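Local atomic coordinates of histidine utilization repressor (Pseudomonas syringae pv. tomato, PDB entry 2PKH), a protein that probably represses the histidine utilization (hut) operon by binding its hutP region until an inducer appears, this chain being its C-terminal UTRA domain. Residues B[37-41]-B[63-67]; B[57-62]-B[125-129]; B[96-102]-B[131-135]. The contacts are given in a common frame with arbitrary orientation. Numbering follows the deposited sequence.

Interaction 1. Residues B[37-41]-B[63-67]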
loop_
_atom_site.group_PDB
_atom_site.type_symbol
_atom_site.label_atom_id
_atom_site.label_comp_id
_atom_site.label_asym_id
_atom_site.label_seq_id
_atom_site.Cartn_x
_atom_site.Cartn_y
_atom_site.Cartn_z
ATOM N N VAL B 37 22.065 -5.578 22.548
ATOM C CA VAL B 37 20.783 -5.540 21.867
ATOM C C VAL B 37 19.973 -6.664 22.496
ATOM O O VAL B 37 20.546 -7.590 23.102
ATOM C CB VAL B 37 20.877 -5.810 20.339
ATOM C CG1 VAL B 37 21.644 -4.692 19.615
ATOM C CG2 VAL B 37 21.406 -7.204 20.022
ATOM N N PHE B 38 18.661 -6.598 22.366
ATOM C CA PHE B 38 17.811 -7.747 22.787
ATOM C C PHE B 38 17.374 -8.544 21.594
ATOM O O PHE B 38 17.188 -7.979 20.523
ATOM C CB PHE B 38 16.579 -7.250 23.554
ATOM C CG PHE B 38 16.901 -6.443 24.767
ATOM C CD1 PHE B 38 17.936 -6.836 25.624
ATOM C CD2 PHE B 38 16.096 -5.362 25.117
ATOM C CE1 PHE B 38 18.181 -6.165 26.821
ATOM C CE2 PHE B 38 16.334 -4.679 26.307
ATOM C CZ PHE B 38 17.386 -5.068 27.165
ATOM N N HIS B 39 17.259 -9.854 21.760
ATOM C CA HIS B 39 17.105 -10.754 20.621
ATOM C C HIS B 39 16.001 -11.769 21.005
ATOM O O HIS B 39 16.131 -12.451 22.007
ATOM C CB HIS B 39 18.439 -11.504 20.384
ATOM C CG HIS B 39 18.374 -12.503 19.273
ATOM N ND1 HIS B 39 19.294 -13.515 19.114
ATOM C CD2 HIS B 39 17.418 -12.723 18.352
ATOM C CE1 HIS B 39 18.927 -14.287 18.115
ATOM N NE2 HIS B 39 17.814 -13.803 17.605
ATOM N N SER B 40 14.936 -11.851 20.211
ATOM C CA SER B 40 13.962 -12.836 20.385
ATOM C C SER B 40 13.857 -13.691 19.084
ATOM O O SER B 40 13.963 -13.167 17.980
ATOM C CB SER B 40 12.565 -12.219 20.773
ATOM O OG SER B 40 12.068 -11.308 19.754
ATOM N N LEU B 41 13.637 -14.986 19.244
ATOM C CA LEU B 41 13.299 -15.866 18.085
ATOM C C LEU B 41 12.042 -16.613 18.490
ATOM O O LEU B 41 12.025 -17.357 19.491
ATOM C CB LEU B 41 14.454 -16.850 17.742
ATOM C CG LEU B 41 14.223 -17.452 16.323
ATOM C CD1 LEU B 41 15.620 -17.855 15.758
ATOM C CD2 LEU B 41 13.301 -18.542 16.472
ATOM N N ALA B 63 13.691 0.044 24.240
ATOM C CA ALA B 63 12.715 -0.833 24.856
ATOM C C ALA B 63 13.428 -1.592 26.003
ATOM O O ALA B 63 13.736 -2.819 25.897
ATOM C CB ALA B 63 12.127 -1.790 23.817
ATOM N N PRO B 64 13.777 -0.854 27.073
ATOM C CA PRO B 64 14.570 -1.488 28.114
ATOM C C PRO B 64 13.966 -2.720 28.764
ATOM O O PRO B 64 14.711 -3.549 29.324
ATOM C CB PRO B 64 14.851 -0.355 29.120
ATOM C CG PRO B 64 14.080 0.797 28.674
ATOM C CD PRO B 64 13.518 0.576 27.339
ATOM N N ASP B 65 12.644 -2.868 28.691
ATOM C CA ASP B 65 11.981 -3.969 29.392
ATOM C C ASP B 65 11.539 -5.106 28.443
ATOM O O ASP B 65 10.733 -5.969 28.833
ATOM C CB ASP B 65 10.761 -3.455 30.173
ATOM C CG ASP B 65 11.154 -2.459 31.283
ATOM O OD1 ASP B 65 12.251 -2.607 31.862
ATOM O OD2 ASP B 65 10.375 -1.523 31.537
ATOM N N TYR B 66 12.079 -5.098 27.220
ATOM C CA TYR B 66 11.763 -6.097 26.216
ATOM C C TYR B 66 11.948 -7.535 26.735
ATOM O O TYR B 66 11.071 -8.379 26.562
ATOM C CB TYR B 66 12.596 -5.829 24.957
ATOM C CG TYR B 66 12.166 -6.643 23.713
ATOM C CD1 TYR B 66 11.187 -6.200 22.875
ATOM C CD2 TYR B 66 12.814 -7.818 23.394
ATOM C CE1 TYR B 66 10.797 -6.958 21.728
ATOM C CE2 TYR B 66 12.457 -8.592 22.212
ATOM C CZ TYR B 66 11.457 -8.172 21.433
ATOM O OH TYR B 66 11.170 -8.899 20.264
ATOM N N LEU B 67 13.051 -7.800 27.426
ATOM C CA LEU B 67 13.363 -9.185 27.854
ATOM C C LEU B 67 12.338 -9.724 28.882
ATOM O O LEU B 67 12.178 -10.931 29.065
ATOM C CB LEU B 67 14.774 -9.263 28.397
ATOM C CG LEU B 67 15.896 -9.084 27.344
ATOM C CD1 LEU B 67 17.253 -9.375 28.090
ATOM C CD2 LEU B 67 15.711 -9.996 26.165
#
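In this UTRA domain, a six-stranded antiparallel sheet is partly covered by the loop that follows strand 49-59, and residues 63-67 of that loop lie against strand 36-46. The loop segment starts with a type I beta turn from Ala63 to Tyr66, closed by Tyr66 N to Ala63 O at 3.1 Å. The carbonyl of Ala63 faces the ring edge of Phe38, with O 3.2 Å from CE2. Pro64, whose ring restricts phi, here -58°, suits the second position of the turn and brings its O to 3.6 Å from Phe38 CE2. Asp65 points away from the strand and forms a salt bridge with Lys68. Tyr66 turns back to the sheet: its CB packs 3.5 Å from Phe38 CD2, while its long side chain, tipped with a hydroxyl, extends to Ser40, where Tyr66 OH and Ser40 OG share a short hydrogen bond of 2.6 Å. Leu67, branched and apolar, covers one face of the Phe38 ring in a CH-pi contact, CG lying 3.8 Å from the centroid.

Interaction 2. Residues B[57-62]-B[125-129]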
loop_
_atom_site.group_PDB
_atom_site.type_symbol
_atom_site.label_atom_id
_atom_site.label_comp_id
_atom_site.label_asym_id
_atom_site.label_seq_id
_atom_site.Cartn_x
_atom_site.Cartn_y
_atom_site.Cartn_z
ATOM N N PHE B 57 15.593 -8.340 16.432
ATOM C CA PHE B 57 16.565 -7.669 17.301
ATOM C C PHE B 57 16.096 -6.252 17.631
ATOM O O PHE B 57 15.493 -5.590 16.759
ATOM C CB PHE B 57 17.918 -7.624 16.568
ATOM C CG PHE B 57 18.402 -8.995 16.133
ATOM C CD1 PHE B 57 19.374 -9.687 16.864
ATOM C CD2 PHE B 57 17.823 -9.618 14.987
ATOM C CE1 PHE B 57 19.764 -10.976 16.457
ATOM C CE2 PHE B 57 18.210 -10.886 14.596
ATOM C CZ PHE B 57 19.152 -11.584 15.377
ATOM N N VAL B 58 16.417 -5.779 18.861
ATOM C CA VAL B 58 15.782 -4.598 19.459
ATOM C C VAL B 58 16.828 -3.821 20.212
ATOM O O VAL B 58 17.658 -4.359 20.954
ATOM C CB VAL B 58 14.585 -4.953 20.430
ATOM C CG1 VAL B 58 13.988 -3.709 21.031
ATOM C CG2 VAL B 58 13.494 -5.881 19.746
ATOM N N ASN B 59 16.802 -2.534 19.958
ATOM C CA ASN B 59 17.702 -1.637 20.592
ATOM C C ASN B 59 17.303 -1.599 22.055
ATOM O O ASN B 59 16.177 -1.183 22.391
ATOM C CB ASN B 59 17.561 -0.222 20.018
ATOM C CG ASN B 59 18.232 0.782 20.915
ATOM O OD1 ASN B 59 17.550 1.534 21.585
ATOM N ND2 ASN B 59 19.565 0.681 21.061
ATOM N N ALA B 60 18.182 -2.125 22.872
ATOM C CA ALA B 60 18.017 -2.125 24.334
ATOM C C ALA B 60 17.684 -0.743 24.970
ATOM O O ALA B 60 16.974 -0.698 25.965
ATOM C CB ALA B 60 19.238 -2.743 24.945
ATOM N N GLN B 61 18.159 0.374 24.390
ATOM C CA GLN B 61 17.889 1.703 24.981
ATOM C C GLN B 61 16.464 2.146 24.778
ATOM O O GLN B 61 15.967 2.860 25.614
ATOM C CB GLN B 61 18.785 2.811 24.408
ATOM C CG GLN B 61 20.219 2.398 24.167
ATOM C CD GLN B 61 21.053 2.386 25.417
ATOM O OE1 GLN B 61 21.471 3.445 25.929
ATOM N NE2 GLN B 61 21.346 1.187 25.911
ATOM N N VAL B 62 15.823 1.701 23.675
ATOM C CA VAL B 62 14.473 2.135 23.303
ATOM C C VAL B 62 13.425 1.342 24.044
ATOM O O VAL B 62 12.382 1.880 24.439
ATOM C CB VAL B 62 14.226 1.979 21.749
ATOM C CG1 VAL B 62 12.775 2.210 21.363
ATOM C CG2 VAL B 62 15.068 2.936 20.977
ATOM N N ARG B 125 14.031 9.175 13.673
ATOM C CA ARG B 125 15.242 8.756 12.960
ATOM C C ARG B 125 16.009 7.642 13.748
ATOM O O ARG B 125 17.116 7.270 13.345
ATOM C CB ARG B 125 16.174 9.966 12.694
ATOM C CG ARG B 125 15.881 10.901 11.477
ATOM C CD ARG B 125 17.179 11.707 10.949
ATOM N NE ARG B 125 17.471 12.928 11.739
ATOM C CZ ARG B 125 18.123 12.943 12.913
ATOM N NH1 ARG B 125 18.634 11.812 13.451
ATOM N NH2 ARG B 125 18.257 14.097 13.574
ATOM N N GLN B 126 15.471 7.157 14.870
ATOM C CA GLN B 126 16.160 6.088 15.610
ATOM C C GLN B 126 15.628 4.714 15.174
ATOM O O GLN B 126 14.427 4.493 15.235
ATOM C CB GLN B 126 15.905 6.235 17.097
ATOM C CG GLN B 126 16.727 5.233 18.032
ATOM C CD GLN B 126 16.609 5.612 19.475
ATOM O OE1 GLN B 126 15.563 6.096 19.891
ATOM N NE2 GLN B 126 17.631 5.347 20.268
ATOM N N PRO B 127 16.521 3.778 14.761
ATOM C CA PRO B 127 16.075 2.401 14.476
ATOM C C PRO B 127 15.693 1.768 15.780
ATOM O O PRO B 127 16.404 1.963 16.799
ATOM C CB PRO B 127 17.337 1.717 13.948
ATOM C CG PRO B 127 18.186 2.834 13.449
ATOM C CD PRO B 127 17.970 3.909 14.510
ATOM N N VAL B 128 14.550 1.111 15.800
ATOM C CA VAL B 128 14.079 0.509 17.011
ATOM C C VAL B 128 14.367 -0.987 16.962
ATOM O O VAL B 128 14.756 -1.607 17.985
ATOM C CB VAL B 128 12.540 0.707 17.159
ATOM C CG1 VAL B 128 11.955 -0.206 18.269
ATOM C CG2 VAL B 128 12.148 2.203 17.437
ATOM N N THR B 129 14.112 -1.571 15.787
ATOM C CA THR B 129 14.128 -3.011 15.682
ATOM C C THR B 129 14.409 -3.465 14.224
ATOM O O THR B 129 14.147 -2.720 13.281
ATOM C CB THR B 129 12.776 -3.601 16.227
ATOM O OG1 THR B 129 12.837 -5.025 16.179
ATOM C CG2 THR B 129 11.548 -3.078 15.369
#
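Strand 126-136 carries a classic beta bulge, Val128 and Thr129 both facing Thr121 of strand 113-123 on one side, and pairs with strand 49-59 on the other. Asn59 N donates to Val128 O at 3.0 Å and an almost straight 176°. Between this bond and the backbone bond joining Phe57 and Ala130, Val58 and Thr129 form a non-hydrogen-bonded antiparallel pair, CA to CA 4.4 Å, within the central part of the UTRA sheet. The hydroxyl of Thr129 adds a side-chain bond: OG1 donates to Phe57 O at 2.8 Å, and Thr129 CA also approaches that oxygen at 3.1 Å. Val58 and Thr129 are both beta-branched, which favours extended backbone, and on their shared face they touch Leu80 of helix 76-83. Residues 60-62 have helical backbone angles; Asn59 O accepts Val62 N at 3.2 Å, and its OD1 takes a weak bond from the same amide at 2.7 Å. These residues carry Val62 back toward strand 126-136, where its CG1 packs 4.0 Å from Val128 CG2.

Interaction 3. Residues B[96-102]-B[131-135]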
loop_
_atom_site.group_PDB
_atom_site.type_symbol
_atom_site.label_atom_id
_atom_site.label_comp_id
_atom_site.label_asym_id
_atom_site.label_seq_id
_atom_site.Cartn_x
_atom_site.Cartn_y
_atom_site.Cartn_z
ATOM N N ILE B 96 13.724 -17.832 -1.002
ATOM C CA ILE B 96 14.883 -18.642 -0.663
ATOM C C ILE B 96 14.467 -20.037 -0.241
ATOM O O ILE B 96 13.275 -20.310 0.013
ATOM C CB ILE B 96 15.645 -17.971 0.540
ATOM C CG1 ILE B 96 14.784 -18.070 1.801
ATOM C CG2 ILE B 96 16.150 -16.482 0.139
ATOM C CD1 ILE B 96 15.552 -17.886 3.147
ATOM N N LEU B 97 15.467 -20.903 -0.107
ATOM C CA LEU B 97 15.314 -22.186 0.656
ATOM C C LEU B 97 15.760 -22.006 2.134
ATOM O O LEU B 97 16.742 -21.319 2.404
ATOM C CB LEU B 97 16.126 -23.303 -0.017
ATOM C CG LEU B 97 15.681 -23.794 -1.382
ATOM C CD1 LEU B 97 16.515 -24.982 -1.925
ATOM C CD2 LEU B 97 14.171 -24.157 -1.323
ATOM N N ALA B 98 15.013 -22.558 3.110
ATOM C CA ALA B 98 15.452 -22.378 4.482
ATOM C C ALA B 98 16.642 -23.294 4.825
ATOM O O ALA B 98 16.916 -24.291 4.124
ATOM C CB ALA B 98 14.261 -22.646 5.435
ATOM N N GLU B 99 17.325 -22.987 5.920
ATOM C CA GLU B 99 18.392 -23.862 6.435
ATOM C C GLU B 99 17.756 -25.064 7.073
ATOM O O GLU B 99 16.589 -25.003 7.520
ATOM C CB GLU B 99 19.206 -23.090 7.494
ATOM C CG GLU B 99 19.961 -21.899 6.930
ATOM C CD GLU B 99 20.900 -22.317 5.826
ATOM O OE1 GLU B 99 21.664 -23.283 6.034
ATOM O OE2 GLU B 99 20.823 -21.737 4.726
ATOM N N ALA B 100 18.517 -26.148 7.188
ATOM C CA ALA B 100 17.981 -27.376 7.775
ATOM C C ALA B 100 17.295 -27.159 9.163
ATOM O O ALA B 100 16.223 -27.684 9.420
ATOM C CB ALA B 100 19.070 -28.455 7.850
ATOM N N ASP B 101 17.873 -26.354 10.033
ATOM C CA ASP B 101 17.247 -26.181 11.355
ATOM C C ASP B 101 15.956 -25.393 11.259
ATOM O O ASP B 101 15.019 -25.640 12.022
ATOM C CB ASP B 101 18.193 -25.562 12.378
ATOM C CG ASP B 101 19.338 -26.484 12.743
ATOM O OD1 ASP B 101 19.200 -27.731 12.683
ATOM O OD2 ASP B 101 20.418 -25.947 13.102
ATOM N N GLU B 102 15.901 -24.454 10.325
ATOM C CA GLU B 102 14.680 -23.685 10.071
ATOM C C GLU B 102 13.588 -24.590 9.464
ATOM O O GLU B 102 12.398 -24.426 9.774
ATOM C CB GLU B 102 14.967 -22.510 9.111
ATOM C CG GLU B 102 15.689 -21.337 9.747
ATOM C CD GLU B 102 16.232 -20.375 8.746
ATOM O OE1 GLU B 102 16.383 -20.704 7.568
ATOM O OE2 GLU B 102 16.474 -19.237 9.128
ATOM N N ALA B 131 14.123 -7.255 11.869
ATOM C CA ALA B 131 13.621 -8.642 11.992
ATOM C C ALA B 131 13.868 -9.395 10.695
ATOM O O ALA B 131 13.803 -8.814 9.615
ATOM C CB ALA B 131 12.103 -8.680 12.348
ATOM N N ARG B 132 14.017 -10.689 10.797
ATOM C CA ARG B 132 14.209 -11.530 9.622
ATOM C C ARG B 132 13.088 -12.501 9.734
ATOM O O ARG B 132 12.990 -13.237 10.721
ATOM C CB ARG B 132 15.556 -12.273 9.746
ATOM C CG ARG B 132 15.916 -13.148 8.560
ATOM C CD ARG B 132 17.212 -13.893 8.829
ATOM N NE ARG B 132 17.650 -14.500 7.567
ATOM C CZ ARG B 132 17.356 -15.736 7.226
ATOM N NH1 ARG B 132 16.673 -16.490 8.075
ATOM N NH2 ARG B 132 17.753 -16.233 6.058
ATOM N N LEU B 133 12.158 -12.471 8.784
ATOM C CA LEU B 133 10.930 -13.296 8.973
ATOM C C LEU B 133 10.898 -14.307 7.844
ATOM O O LEU B 133 10.988 -13.932 6.655
ATOM C CB LEU B 133 9.686 -12.394 8.895
ATOM C CG LEU B 133 9.699 -11.078 9.708
ATOM C CD1 LEU B 133 8.640 -10.219 9.057
ATOM C CD2 LEU B 133 9.252 -11.515 11.055
ATOM N N ILE B 134 10.817 -15.574 8.155
ATOM C CA ILE B 134 10.837 -16.564 7.071
ATOM C C ILE B 134 9.538 -17.334 7.137
ATOM O O ILE B 134 9.124 -17.747 8.227
ATOM C CB ILE B 134 12.188 -17.391 7.045
ATOM C CG1 ILE B 134 12.115 -18.596 6.090
ATOM C CG2 ILE B 134 12.578 -17.871 8.447
ATOM C CD1 ILE B 134 13.657 -19.085 5.722
ATOM N N HIS B 135 8.878 -17.455 5.989
ATOM C CA HIS B 135 7.566 -18.065 5.945
ATOM C C HIS B 135 7.624 -19.227 4.977
ATOM O O HIS B 135 8.218 -19.051 3.927
ATOM C CB HIS B 135 6.530 -17.090 5.401
ATOM C CG HIS B 135 6.586 -15.734 6.005
ATOM N ND1 HIS B 135 5.744 -15.328 7.028
ATOM C CD2 HIS B 135 7.421 -14.704 5.770
ATOM C CE1 HIS B 135 5.992 -14.067 7.320
ATOM N NE2 HIS B 135 7.019 -13.668 6.589
HETATM O O HOH W 1 17.695 -18.967 5.991
#
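This is a salt bridge with a small apolar patch beside it, a near-surface contact that ties the strand-to-helix junction, from Ile96 on strand 88-97 to Glu102 in helix 100-106, to strand 126-136 of the UTRA sheet. The charged pair is Glu102 and Arg132. Glu102 OE2 lies 2.9 Å from Arg132 NH1, near the plane of the guanidinium, although the hydrogen bond within the salt bridge is weak, its angle at the hydrogen being 128°. A water bridges the two side chains as well: it donates to Glu102 OE1 and accepts from Arg132 NH2, both at 2.7 Å. Arginine suits this position because its side chain, with chi1 to chi3 all t, is long enough to span from the strand to the helix and offers several donors at its tip. Glu102 also serves its own segment. As the N3 residue, it accepts the amide of the N-cap residue, Glu99 N to Glu102 OE1 at 3.0 Å, the reciprocal half of a capping box. Next to the charges, Ile134 CD1 packs 3.4 Å from Ile96 CD1 and 3.6 Å from Ala98 CB. The two isoleucine ends meet between strands 88-97 and 126-136, and the small methyl of Ala98 lets the backbone come close to Ile134 CD1. Arg132 and Ile134, two residues apart, project from the same side of their strand. That strand is flanked in the sheet by 49-59 and 113-123, the latter separating it from strand 88-97, so the contact reaches across 113-123 and brings the start of helix 100-106 over one face of the sheet.

In the fold
All three contacts lie in the UTRA domain and reach one antiparallel sheet. Interactions 1 and 2 are close neighbours, their centres 9 Å apart: strands 36-46 and 49-59 adjoin, with Phe38 N probably hydrogen-bonded to Val58 O at 2.8 Å, and Tyr66 packs on Val58. Interaction 3 lies on the opposite side of the chain's centre, about 21 Å and 23 Å from the centres of interactions 1 and 2, yet shares strand 126-136 with interaction 2. Along the chain, interaction 1 closes before interaction 3 opens, while interaction 2 crosses both. Strand 126-136, entering late in the sequence, thus joins the early strands to the later half of the sheet.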